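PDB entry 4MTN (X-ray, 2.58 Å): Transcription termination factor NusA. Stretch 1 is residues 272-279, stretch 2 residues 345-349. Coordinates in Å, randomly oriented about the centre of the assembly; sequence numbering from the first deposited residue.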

# COMPACT_ATOMS: atom_id res chain seq x y z
N LEU A 272 11.46 -25.74 1.39
CA LEU A 272 10.21 -25.19 0.87
C LEU A 272 9.01 -26.03 1.30
O LEU A 272 8.98 -27.24 1.08
N CYS A 273 8.02 -25.37 1.90
CA CYS A 273 6.78 -26.03 2.29
C CYS A 273 5.59 -25.36 1.60
O CYS A 273 4.92 -24.52 2.20
N PRO A 274 5.33 -25.75 0.34
CA PRO A 274 4.31 -25.13 -0.52
C PRO A 274 2.90 -25.14 0.08
O PRO A 274 2.14 -24.20 -0.13
N MSE A 275 2.56 -26.20 0.82
CA MSE A 275 1.21 -26.34 1.37
C MSE A 275 0.92 -25.30 2.45
O MSE A 275 -0.21 -24.83 2.58
N LEU A 276 1.93 -24.95 3.23
CA LEU A 276 1.78 -23.91 4.25
C LEU A 276 2.22 -22.55 3.73
O LEU A 276 2.11 -21.54 4.43
N GLY A 277 2.70 -22.52 2.49
CA GLY A 277 3.24 -21.30 1.90
C GLY A 277 4.39 -20.79 2.74
O GLY A 277 4.55 -19.58 2.94
N ARG A 278 5.21 -21.72 3.22
CA ARG A 278 6.25 -21.41 4.20
C ARG A 278 7.62 -21.91 3.77
O ARG A 278 7.76 -23.05 3.32
N VAL A 279 8.63 -21.06 3.92
CA VAL A 279 10.01 -21.48 3.71
C VAL A 279 10.66 -21.77 5.05
O VAL A 279 10.70 -20.90 5.93
N SER A 345 6.17 -34.48 7.45
CA SER A 345 7.13 -34.50 6.36
C SER A 345 6.88 -33.36 5.38
O SER A 345 7.79 -32.94 4.65
N GLN A 346 5.65 -32.86 5.36
CA GLN A 346 5.27 -31.80 4.43
C GLN A 346 5.36 -30.41 5.08
O GLN A 346 5.02 -29.41 4.46
N GLY A 347 5.83 -30.36 6.32
CA GLY A 347 6.08 -29.10 6.99
C GLY A 347 5.09 -28.71 8.07
O GLY A 347 5.19 -27.64 8.66
N PHE A 348 4.12 -29.59 8.34
CA PHE A 348 3.14 -29.33 9.39
C PHE A 348 3.68 -29.78 10.75
O PHE A 348 3.99 -30.95 10.95
N LEU A 349 3.78 -28.84 11.68
CA LEU A 349 4.36 -29.12 12.99
C LEU A 349 3.35 -28.93 14.11
O LEU A 349 2.99 -29.88 14.80

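Packing of the 272-279 hairpin of NusA against the segment 345-349, which leaves a helix at G347. The two stretches bury 377 Å² between them, most of it through F348, M275 and Q346, with L276 (53 Å²) and G347 (43 Å²) adding most of the rest. On the hairpin side, strands 272-273 and 278-279 are tied together by C273 N to R278 O (2.7 Å) and R278 N to C273 O (3.0 Å), and the intervening turn presents M275 and L276 to the other stretch.

F348 covers the most surface. Its CA-to-CB bond points away from the hairpin, but with chi1 in m (-64°) the end of the ring comes nearer; chi2 of -91° sets the tilt of its face. L276, m at chi1 and t at chi2, points toward the second stretch and lies over one face of this ring: its CG is 4.1 Å from the F348 ring centroid and 28° off the normal, a CH-pi contact, while L276 CD2 approaches F348 CE1 at 3.5 Å. M275, a selenomethionine, meets the same ring at its edge. Its m, t, p rotamer places M275 CE 3.5 Å from F348 CZ, and M275 SE sits 5.3 Å from the F348 ring centroid, 86° off the normal, so the selenium lies near the ring plane.

M275 also reaches Q346, whose side chain leaves sideways with chi1 between wells (-148°) and chi2 in p; M275 SE is 3.5 Å from Q346 CG, an approach to the aliphatic part of the glutamine.

At G347 the backbones come close, its CA lying 5.7 Å from C273 CA. C273, in m, points toward this site and lays SG 3.8 Å from G347 CA. A CB on G347 would fall 2.6 Å from C273 SG, a clash, and the positive phi of this Schellman motif by itself also calls for glycine. The carbonyl of G347 is approached by L276 CD1, 3.2 Å from G347 O, and by the guanidinium end of R278 (t, t, m at chi1 to chi3), with R278 NH1 3.6 Å from G347 O. That approach is oblique and makes no hydrogen bond; the guanidinium nitrogens are satisfied elsewhere in the structure.

No direct hydrogen bond crosses the interface. Water 1 supplies a polar link instead, accepting from M275 N (3.0 Å to the water O) and donating to Q346 O (2.7 Å from the water O).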

# COMPACT_ATOMS: atom_id res chain seq x y z
CB LEU A 272 10.26 -25.09 -0.66
CG LEU A 272 10.98 -23.89 -1.28
CD1 LEU A 272 12.49 -23.98 -1.11
CD2 LEU A 272 10.62 -23.77 -2.76
CB CYS A 273 6.60 -26.00 3.81
SG CYS A 273 7.99 -26.68 4.75
CB PRO A 274 4.35 -25.99 -1.78
CG PRO A 274 5.72 -26.58 -1.80
CD PRO A 274 6.05 -26.83 -0.36
CB MSE A 275 1.02 -27.75 1.94
CG MSE A 275 0.91 -28.82 0.87
SE MSE A 275 0.43 -30.56 1.60
CE MSE A 275 -1.21 -30.05 2.54
CB LEU A 276 2.58 -24.27 5.50
CG LEU A 276 1.92 -25.26 6.46
CD1 LEU A 276 2.88 -25.63 7.58
CD2 LEU A 276 0.64 -24.67 7.02
CB ARG A 278 5.87 -22.00 5.56
CG ARG A 278 6.97 -21.96 6.60
CD ARG A 278 6.59 -22.80 7.82
NE ARG A 278 5.33 -22.36 8.41
CZ ARG A 278 4.68 -23.04 9.35
NH1 ARG A 278 5.18 -24.18 9.82
NH2 ARG A 278 3.54 -22.57 9.83
CB VAL A 279 10.83 -20.41 2.96
CG1 VAL A 279 12.31 -20.76 2.97
CG2 VAL A 279 10.33 -20.26 1.53
CB SER A 345 7.08 -35.84 5.62
OG SER A 345 5.84 -36.01 4.96
CB GLN A 346 3.85 -32.04 3.91
CG GLN A 346 3.64 -31.54 2.49
CD GLN A 346 4.41 -32.35 1.46
OE1 GLN A 346 4.72 -33.52 1.69
NE2 GLN A 346 4.72 -31.74 0.33
CB PHE A 348 1.82 -30.04 9.08
CG PHE A 348 1.15 -29.54 7.84
CD1 PHE A 348 0.23 -28.50 7.90
CD2 PHE A 348 1.43 -30.10 6.61
CE1 PHE A 348 -0.39 -28.04 6.76
CE2 PHE A 348 0.81 -29.64 5.46
CZ PHE A 348 -0.10 -28.61 5.54
CB LEU A 349 5.59 -28.24 13.22
CG LEU A 349 6.73 -28.44 12.22
CD1 LEU A 349 7.85 -27.43 12.45
CD2 LEU A 349 7.26 -29.86 12.29
O HOH W 1 4.26 -28.30 2.12